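Local atomic coordinates of hypothetical protein PP5205 (PDB entry 2G2X), a protein that is of unknown function but carries a PUA-related EVE domain and probably binds nucleic acid, perhaps recognising a modified base. Residues W4-E9 against N36-M41; A63-A68 against S95-A100; A17-G22 against V99-T104. All blocks are in the same frame, centred on the assembly; numbering follows the deposited sequence.

Contact 1: residues W4-E9 against N36-M41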
loop_
_atom_site.group_PDB
_atom_site.type_symbol
_atom_site.label_atom_id
_atom_site.label_comp_id
_atom_site.label_asym_id
_atom_site.label_seq_id
_atom_site.Cartn_x
_atom_site.Cartn_y
_atom_site.Cartn_z
ATOM N N TRP A 4 -2.489 -0.952 8.061
ATOM C CA TRP A 4 -1.309 -1.058 7.228
ATOM C C TRP A 4 -1.047 0.222 6.460
ATOM O O TRP A 4 -1.756 1.218 6.593
ATOM C CB TRP A 4 -1.474 -2.186 6.209
ATOM C CG TRP A 4 -2.095 -3.419 6.758
ATOM C CD1 TRP A 4 -3.422 -3.650 6.953
ATOM C CD2 TRP A 4 -1.410 -4.596 7.199
ATOM N NE1 TRP A 4 -3.613 -4.900 7.488
ATOM C CE2 TRP A 4 -2.395 -5.505 7.651
ATOM C CE3 TRP A 4 -0.060 -4.974 7.254
ATOM C CZ2 TRP A 4 -2.072 -6.777 8.155
ATOM C CZ3 TRP A 4 0.262 -6.237 7.754
ATOM C CH2 TRP A 4 -0.744 -7.122 8.198
ATOM N N LEU A 5 -0.010 0.172 5.640
ATOM C CA LEU A 5 0.354 1.287 4.796
ATOM C C LEU A 5 0.921 0.648 3.545
ATOM O O LEU A 5 1.711 -0.292 3.632
ATOM C CB LEU A 5 1.407 2.171 5.472
ATOM C CG LEU A 5 1.848 3.378 4.629
ATOM C CD1 LEU A 5 2.404 4.484 5.520
ATOM C CD2 LEU A 5 2.883 2.928 3.599
HETATM N N MSE A 6 0.499 1.140 2.385
HETATM C CA MSE A 6 0.994 0.614 1.120
HETATM C C MSE A 6 1.313 1.765 0.196
HETATM O O MSE A 6 0.532 2.706 0.075
HETATM C CB MSE A 6 -0.039 -0.302 0.456
HETATM C CG MSE A 6 -0.422 -1.503 1.301
HETATM SE SE MSE A 6 -1.236 -2.934 0.275
HETATM C CE MSE A 6 -2.975 -2.142 -0.087
ATOM N N LYS A 7 2.466 1.678 -0.455
ATOM C CA LYS A 7 2.912 2.705 -1.375
ATOM C C LYS A 7 2.384 2.448 -2.780
ATOM O O LYS A 7 2.224 1.304 -3.204
ATOM C CB LYS A 7 4.437 2.734 -1.441
ATOM C CG LYS A 7 5.147 2.859 -0.113
ATOM C CD LYS A 7 6.644 3.035 -0.354
ATOM C CE LYS A 7 7.405 3.220 0.946
ATOM N NZ LYS A 7 8.846 3.521 0.702
ATOM N N SER A 8 2.137 3.533 -3.500
ATOM C CA SER A 8 1.668 3.472 -4.876
ATOM C C SER A 8 2.073 4.766 -5.565
ATOM O O SER A 8 1.914 5.843 -4.996
ATOM C CB SER A 8 0.149 3.329 -4.928
ATOM O OG SER A 8 -0.307 3.439 -6.267
ATOM N N GLU A 9 2.607 4.660 -6.779
ATOM C CA GLU A 9 3.009 5.845 -7.534
ATOM C C GLU A 9 1.738 6.496 -8.066
ATOM O O GLU A 9 0.961 5.861 -8.769
ATOM C CB GLU A 9 3.916 5.458 -8.705
ATOM C CG GLU A 9 4.662 6.629 -9.332
ATOM C CD GLU A 9 5.503 6.209 -10.525
ATOM O OE1 GLU A 9 6.131 5.131 -10.455
ATOM O OE2 GLU A 9 5.545 6.960 -11.525
ATOM N N ASN A 36 4.384 -11.082 2.045
ATOM C CA ASN A 36 3.982 -11.726 3.290
ATOM C C ASN A 36 3.018 -10.858 4.090
ATOM O O ASN A 36 2.104 -11.376 4.726
ATOM C CB ASN A 36 5.209 -12.079 4.137
ATOM C CG ASN A 36 6.144 -13.024 3.421
ATOM O OD1 ASN A 36 5.737 -13.726 2.493
ATOM N ND2 ASN A 36 7.399 -13.058 3.848
ATOM N N PHE A 37 3.208 -9.543 4.059
ATOM C CA PHE A 37 2.292 -8.683 4.788
ATOM C C PHE A 37 0.927 -8.682 4.100
ATOM O O PHE A 37 -0.102 -8.643 4.771
ATOM C CB PHE A 37 2.839 -7.262 4.905
ATOM C CG PHE A 37 3.944 -7.121 5.923
ATOM C CD1 PHE A 37 3.845 -7.743 7.173
ATOM C CD2 PHE A 37 5.073 -6.339 5.647
ATOM C CE1 PHE A 37 4.855 -7.592 8.143
ATOM C CE2 PHE A 37 6.087 -6.177 6.601
ATOM C CZ PHE A 37 5.979 -6.805 7.854
ATOM N N LEU A 38 0.915 -8.732 2.769
ATOM C CA LEU A 38 -0.350 -8.773 2.036
ATOM C C LEU A 38 -1.131 -9.998 2.472
ATOM O O LEU A 38 -2.343 -9.936 2.647
ATOM C CB LEU A 38 -0.140 -8.881 0.519
ATOM C CG LEU A 38 0.324 -7.696 -0.325
ATOM C CD1 LEU A 38 0.245 -8.077 -1.806
ATOM C CD2 LEU A 38 -0.548 -6.487 -0.051
ATOM N N ARG A 39 -0.432 -11.114 2.637
ATOM C CA ARG A 39 -1.075 -12.361 3.035
ATOM C C ARG A 39 -1.571 -12.364 4.472
ATOM O O ARG A 39 -2.268 -13.282 4.894
ATOM C CB ARG A 39 -0.114 -13.530 2.797
ATOM C CG ARG A 39 0.173 -13.749 1.314
ATOM C CD ARG A 39 1.243 -14.800 1.074
ATOM N NE ARG A 39 1.295 -15.170 -0.336
ATOM C CZ ARG A 39 2.033 -16.157 -0.829
ATOM N NH1 ARG A 39 2.801 -16.884 -0.024
ATOM N NH2 ARG A 39 1.980 -16.434 -2.124
ATOM N N ALA A 40 -1.213 -11.335 5.224
ATOM C CA ALA A 40 -1.640 -11.235 6.611
ATOM C C ALA A 40 -2.869 -10.346 6.720
ATOM O O ALA A 40 -3.526 -10.308 7.757
ATOM C CB ALA A 40 -0.511 -10.670 7.469
HETATM N N MSE A 41 -3.183 -9.636 5.641
HETATM C CA MSE A 41 -4.330 -8.738 5.636
HETATM C C MSE A 41 -5.660 -9.456 5.664
HETATM O O MSE A 41 -5.782 -10.587 5.200
HETATM C CB MSE A 41 -4.272 -7.812 4.417
HETATM C CG MSE A 41 -3.127 -6.809 4.476
HETATM SE SE MSE A 41 -2.915 -5.773 2.858
HETATM C CE MSE A 41 -1.465 -4.629 3.400
#
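Strand 4-8 passes the last part of helix 32-38 and the type I turn from Leu38 to Met41 at a distance, the closest CA atoms, of Trp4 and Met41, being 8.4 Å apart, so mainly side chains bridge the gap. Trp4 carries the contact. Its CG lies anti to the carbonyl carbon (chi1 -42°), which directs the indole toward the turn. Met41, a selenomethionine, crosses one face of the indole obliquely: CG stands 3.7 Å from the centroid of the five-membered ring as a CH-pi contact, and SE adds a Met-aromatic contact. Phe37 O lies over the same face. Farther out, Trp4 CH2 meets Ala40 CB at 3.6 Å, and CZ3 touches Phe37 CD1 at 3.9 Å. The second selenomethionine, Met6, bends at chi3 and meets Met41 tip to tip, its SE lying 3.6 Å from Met41 CE; Leu38 CD2 also reaches Met6 SE. Trp4 NE1 donates a hydrogen bond to Asp45. An alanine in place of Trp4 would lose the indole face and this bond, and would probably leave the turn poorly held. The joint is therefore apolar, built from one broad ring and flexible, polarisable selenomethionine chains, with the buried indole N-H satisfied by a carboxylate.

Contact 2: residues A63-A68 against S95-A100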
loop_
_atom_site.group_PDB
_atom_site.type_symbol
_atom_site.label_atom_id
_atom_site.label_comp_id
_atom_site.label_asym_id
_atom_site.label_seq_id
_atom_site.Cartn_x
_atom_site.Cartn_y
_atom_site.Cartn_z
ATOM N N ALA A 63 -7.748 3.779 2.597
ATOM C CA ALA A 63 -8.481 2.821 1.781
ATOM C C ALA A 63 -8.635 1.548 2.608
ATOM O O ALA A 63 -8.052 1.436 3.689
ATOM C CB ALA A 63 -7.723 2.534 0.482
ATOM N N ARG A 64 -9.409 0.590 2.104
ATOM C CA ARG A 64 -9.632 -0.655 2.823
ATOM C C ARG A 64 -9.469 -1.895 1.946
ATOM O O ARG A 64 -9.574 -1.822 0.724
ATOM C CB ARG A 64 -11.035 -0.654 3.441
ATOM C CG ARG A 64 -12.178 -0.667 2.427
ATOM C CD ARG A 64 -13.533 -0.771 3.128
ATOM N NE ARG A 64 -14.635 -0.953 2.185
ATOM C CZ ARG A 64 -15.042 -0.026 1.322
ATOM N NH1 ARG A 64 -14.440 1.155 1.287
ATOM N NH2 ARG A 64 -16.047 -0.277 0.490
ATOM N N ILE A 65 -9.215 -3.035 2.586
ATOM C CA ILE A 65 -9.047 -4.303 1.883
ATOM C C ILE A 65 -10.418 -4.927 1.647
ATOM O O ILE A 65 -11.156 -5.177 2.602
ATOM C CB ILE A 65 -8.208 -5.295 2.709
ATOM C CG1 ILE A 65 -6.870 -4.656 3.091
ATOM C CG2 ILE A 65 -7.993 -6.576 1.916
ATOM C CD1 ILE A 65 -6.066 -4.149 1.899
ATOM N N THR A 66 -10.752 -5.177 0.380
ATOM C CA THR A 66 -12.039 -5.776 0.026
ATOM C C THR A 66 -11.913 -7.241 -0.379
ATOM O O THR A 66 -12.915 -7.907 -0.607
ATOM C CB THR A 66 -12.748 -5.001 -1.126
ATOM O OG1 THR A 66 -11.869 -4.887 -2.254
ATOM C CG2 THR A 66 -13.168 -3.617 -0.659
ATOM N N ARG A 67 -10.683 -7.733 -0.485
ATOM C CA ARG A 67 -10.441 -9.138 -0.820
ATOM C C ARG A 67 -9.057 -9.563 -0.338
ATOM O O ARG A 67 -8.043 -8.988 -0.739
ATOM C CB ARG A 67 -10.552 -9.401 -2.328
ATOM C CG ARG A 67 -10.445 -10.894 -2.646
ATOM C CD ARG A 67 -10.449 -11.255 -4.143
ATOM N NE ARG A 67 -10.323 -12.706 -4.283
ATOM C CZ ARG A 67 -10.117 -13.363 -5.422
ATOM N NH1 ARG A 67 -10.006 -12.712 -6.572
ATOM N NH2 ARG A 67 -10.012 -14.683 -5.400
ATOM N N ALA A 68 -9.024 -10.571 0.527
ATOM C CA ALA A 68 -7.769 -11.069 1.076
ATOM C C ALA A 68 -6.874 -11.632 -0.024
ATOM O O ALA A 68 -7.314 -11.857 -1.150
ATOM C CB ALA A 68 -8.044 -12.128 2.140
ATOM N N SER A 95 1.121 -12.690 -4.665
ATOM C CA SER A 95 -0.240 -12.450 -4.213
ATOM C C SER A 95 -0.682 -11.014 -4.425
ATOM O O SER A 95 0.130 -10.093 -4.498
ATOM C CB SER A 95 -0.364 -12.785 -2.722
ATOM O OG SER A 95 -0.160 -14.166 -2.479
ATOM N N ALA A 96 -1.991 -10.836 -4.518
ATOM C CA ALA A 96 -2.576 -9.521 -4.689
ATOM C C ALA A 96 -3.749 -9.446 -3.731
ATOM O O ALA A 96 -4.141 -10.452 -3.144
ATOM C CB ALA A 96 -3.060 -9.344 -6.125
ATOM N N VAL A 97 -4.287 -8.248 -3.549
ATOM C CA VAL A 97 -5.457 -8.054 -2.707
ATOM C C VAL A 97 -6.251 -6.991 -3.436
ATOM O O VAL A 97 -5.691 -6.276 -4.264
ATOM C CB VAL A 97 -5.096 -7.542 -1.282
ATOM C CG1 VAL A 97 -4.296 -8.603 -0.534
ATOM C CG2 VAL A 97 -4.324 -6.233 -1.367
ATOM N N ASP A 98 -7.548 -6.898 -3.161
ATOM C CA ASP A 98 -8.367 -5.882 -3.805
ATOM C C ASP A 98 -8.684 -4.810 -2.778
ATOM O O ASP A 98 -8.908 -5.109 -1.604
ATOM C CB ASP A 98 -9.658 -6.488 -4.364
ATOM C CG ASP A 98 -9.411 -7.379 -5.570
ATOM O OD1 ASP A 98 -8.342 -7.246 -6.206
ATOM O OD2 ASP A 98 -10.290 -8.205 -5.889
ATOM N N VAL A 99 -8.714 -3.558 -3.220
ATOM C CA VAL A 99 -8.964 -2.453 -2.310
ATOM C C VAL A 99 -10.088 -1.534 -2.755
ATOM O O VAL A 99 -10.536 -1.576 -3.902
ATOM C CB VAL A 99 -7.693 -1.591 -2.145
ATOM C CG1 VAL A 99 -6.518 -2.470 -1.729
ATOM C CG2 VAL A 99 -7.384 -0.857 -3.453
ATOM N N ALA A 100 -10.538 -0.696 -1.827
ATOM C CA ALA A 100 -11.588 0.263 -2.106
ATOM C C ALA A 100 -11.258 1.539 -1.348
ATOM O O ALA A 100 -10.590 1.511 -0.307
ATOM C CB ALA A 100 -12.943 -0.285 -1.676
HETATM O O HOH W 1 -10.653 -10.307 -7.347
#
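Arg67 sits where the pairing of strand 58-71 with strand 95-110 slips by one residue, and its side chain runs alongside Asp98. CB lies 3.7 Å from Asp98 CB, the two chains pointing the same way. CG is anti to the backbone N (chi1 -174°), and the chain stays extended, so that CD passes Asp98 OD2 at 3.5 Å. At the tip, Arg67 NH1 stops 4.6 Å from Asp98 OD2, beyond a salt bridge. A water in the plane of the guanidinium, at its edge, closes this gap, accepting from NH1 at 2.6 Å and donating to OD2. Tyr70 engages both residues, by a cation-pi contact with Arg67 and a hydrogen bond between Tyr70 OH and Asp98 OD1.

In the backbone, Arg64 and Ala100 bond mutually, Arg64 N to Ala100 O at 2.8 Å, and Ile65 and Val99 form the next, non-hydrogen-bonded pair. Asp98 O then receives Thr66 N at 2.7 Å, from above the carbonyl plane, and a weak second bond from Arg67 N, while Asp98 N returns a bond to a lone pair of Arg67 O. Thr66 turns its hydroxyl to Glu23 and presses CG2 tightly on Ala100 CB, 3.5 Å away; alanine's lone methyl suits this spot, for the Arg64 guanidinium also lays one face over it. On the other face of the sheet, Ile65 CD1 meets Val99 CG1, branched aliphatic groups suited to the buried side. With Thr66 and Arg67 both opposite Asp98, this is a classic beta bulge in an antiparallel strand pair of the PUA-related EVE fold.

Contact 3: residues A17-G22 against V99-T104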
loop_
_atom_site.group_PDB
_atom_site.type_symbol
_atom_site.label_atom_id
_atom_site.label_comp_id
_atom_site.label_asym_id
_atom_site.label_seq_id
_atom_site.Cartn_x
_atom_site.Cartn_y
_atom_site.Cartn_z
ATOM N N ALA A 17 -7.828 8.419 -8.033
ATOM C CA ALA A 17 -8.187 7.452 -9.062
ATOM C C ALA A 17 -8.920 6.260 -8.450
ATOM O O ALA A 17 -9.824 5.695 -9.067
ATOM C CB ALA A 17 -6.935 6.983 -9.799
ATOM N N LEU A 18 -8.527 5.870 -7.242
ATOM C CA LEU A 18 -9.190 4.749 -6.581
ATOM C C LEU A 18 -10.630 5.149 -6.249
ATOM O O LEU A 18 -11.551 4.342 -6.352
ATOM C CB LEU A 18 -8.437 4.354 -5.307
ATOM C CG LEU A 18 -9.043 3.216 -4.483
ATOM C CD1 LEU A 18 -9.195 1.968 -5.353
ATOM C CD2 LEU A 18 -8.154 2.923 -3.285
ATOM N N ALA A 19 -10.824 6.405 -5.861
ATOM C CA ALA A 19 -12.160 6.891 -5.543
ATOM C C ALA A 19 -13.036 6.812 -6.795
ATOM O O ALA A 19 -14.210 6.462 -6.720
ATOM C CB ALA A 19 -12.092 8.329 -5.030
ATOM N N ARG A 20 -12.456 7.121 -7.949
ATOM C CA ARG A 20 -13.204 7.076 -9.207
ATOM C C ARG A 20 -13.472 5.647 -9.696
ATOM O O ARG A 20 -14.535 5.364 -10.241
ATOM C CB ARG A 20 -12.460 7.858 -10.301
ATOM C CG ARG A 20 -12.265 9.340 -9.999
ATOM C CD ARG A 20 -11.855 10.120 -11.251
ATOM N NE ARG A 20 -10.558 9.706 -11.779
ATOM C CZ ARG A 20 -9.382 10.123 -11.313
ATOM N NH1 ARG A 20 -9.328 10.977 -10.298
ATOM N NH2 ARG A 20 -8.255 9.678 -11.860
ATOM N N LEU A 21 -12.509 4.752 -9.496
ATOM C CA LEU A 21 -12.649 3.362 -9.926
ATOM C C LEU A 21 -13.598 2.553 -9.044
ATOM O O LEU A 21 -14.231 1.606 -9.513
ATOM C CB LEU A 21 -11.279 2.672 -9.944
ATOM C CG LEU A 21 -10.318 3.030 -11.080
ATOM C CD1 LEU A 21 -8.929 2.468 -10.795
ATOM C CD2 LEU A 21 -10.857 2.474 -12.388
ATOM N N GLY A 22 -13.689 2.925 -7.770
ATOM C CA GLY A 22 -14.549 2.203 -6.851
ATOM C C GLY A 22 -13.759 1.126 -6.126
ATOM O O GLY A 22 -13.432 1.268 -4.944
ATOM N N VAL A 99 -8.714 -3.558 -3.220
ATOM C CA VAL A 99 -8.964 -2.453 -2.310
ATOM C C VAL A 99 -10.088 -1.534 -2.755
ATOM O O VAL A 99 -10.536 -1.576 -3.902
ATOM C CB VAL A 99 -7.693 -1.591 -2.145
ATOM C CG1 VAL A 99 -6.518 -2.470 -1.729
ATOM C CG2 VAL A 99 -7.384 -0.857 -3.453
ATOM N N ALA A 100 -10.538 -0.696 -1.827
ATOM C CA ALA A 100 -11.588 0.263 -2.106
ATOM C C ALA A 100 -11.258 1.539 -1.348
ATOM O O ALA A 100 -10.590 1.511 -0.307
ATOM C CB ALA A 100 -12.943 -0.285 -1.676
ATOM N N HIS A 101 -11.721 2.653 -1.894
ATOM C CA HIS A 101 -11.485 3.969 -1.326
ATOM C C HIS A 101 -12.275 4.222 -0.057
ATOM O O HIS A 101 -13.433 3.827 0.053
ATOM C CB HIS A 101 -11.858 5.041 -2.353
ATOM C CG HIS A 101 -11.772 6.443 -1.830
ATOM N ND1 HIS A 101 -10.634 7.211 -1.939
ATOM C CD2 HIS A 101 -12.693 7.222 -1.212
ATOM C CE1 HIS A 101 -10.858 8.405 -1.418
ATOM N NE2 HIS A 101 -12.101 8.437 -0.970
ATOM N N VAL A 102 -11.641 4.885 0.904
ATOM C CA VAL A 102 -12.321 5.241 2.140
ATOM C C VAL A 102 -12.328 6.761 2.282
ATOM O O VAL A 102 -13.380 7.368 2.460
ATOM C CB VAL A 102 -11.655 4.616 3.383
ATOM C CG1 VAL A 102 -12.284 5.195 4.645
ATOM C CG2 VAL A 102 -11.840 3.105 3.370
ATOM N N GLN A 103 -11.159 7.382 2.181
ATOM C CA GLN A 103 -11.089 8.831 2.316
ATOM C C GLN A 103 -9.870 9.419 1.622
ATOM O O GLN A 103 -8.803 8.804 1.571
ATOM C CB GLN A 103 -11.055 9.214 3.804
ATOM C CG GLN A 103 -11.620 10.595 4.137
ATOM C CD GLN A 103 -11.421 10.970 5.602
ATOM O OE1 GLN A 103 -12.258 11.647 6.206
ATOM N NE2 GLN A 103 -10.303 10.541 6.175
ATOM N N THR A 104 -10.036 10.612 1.074
ATOM C CA THR A 104 -8.926 11.295 0.430
ATOM C C THR A 104 -8.655 12.546 1.255
ATOM O O THR A 104 -9.531 13.400 1.393
ATOM C CB THR A 104 -9.258 11.692 -1.032
ATOM O OG1 THR A 104 -8.364 12.730 -1.465
ATOM C CG2 THR A 104 -10.674 12.186 -1.134
#
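Helix 15-21 packs across strand 95-110 of the sheet; residues 17-21 cross strand residues 99-104 at 114° between their N-to-C directions. Leu18 and Ala19 do the packing. Leu18 CG is anti to its backbone N (chi1 178°), which directs the forked end onto the strand: CD1 and CD2 straddle Val99 CG2, CD1 at 3.9 Å, while CG rests 3.8 Å from His101 N. Leucine suits this buried position because its two methyls can spread over valine and backbone together, and Phe49 and Ala63 also touch it. Ala19 sits over the imidazole of His101, its CB above the centre of one ring face, 3.7 Å from the centroid, a CH-pi contact. A small methyl lets the helix come this near, the CA atoms of Ala19 and His101 being 5.2 Å apart.

The strand is itself irregular just past this point, since Val102 and Gln103 both lie opposite Ile62 in a second classic beta bulge. The bulge bears on the ring, because Gln103 N lies over the imidazole face opposite Ala19, 3.4 Å above its plane, and Thr104 CB meets the ring edge in plane. His101 is thus flanked on both faces, its CG set anti to the backbone N.

At the helix end, Gly22 N still bonds to Leu18 O, but its phi is positive (93°), a backbone shape at which a CB would jam against the preceding carbonyl, so glycine is called for. From there the chain turns into strand 23-26, and Gly22 O receives a CA-H...O contact from Ala100 CA at 3.5 Å.

All three contacts reach one mixed sheet. Contacts 2 and 3 share Val99 and Ala100 on strand 95-110, their centres about 11 Å apart; between them, Leu18 CD2 packs on Ala63 CB at 3.8 Å. Contact 1, whose centre is about 9 Å from that of contact 2, joins it through Met41 SE, 3.7 Å from Ile65 CD1, and through a probable hydrogen bond from Arg39 NE to Ser95 OG at 2.8 Å. Contacts 1 and 3, with centres about 16 Å apart, still meet where Met6 CE reaches Val99 CG1. A ligand site is not established; a sulfate, probably from the crystallisation liquor, makes a weak hydrogen bond with Ser8 OG.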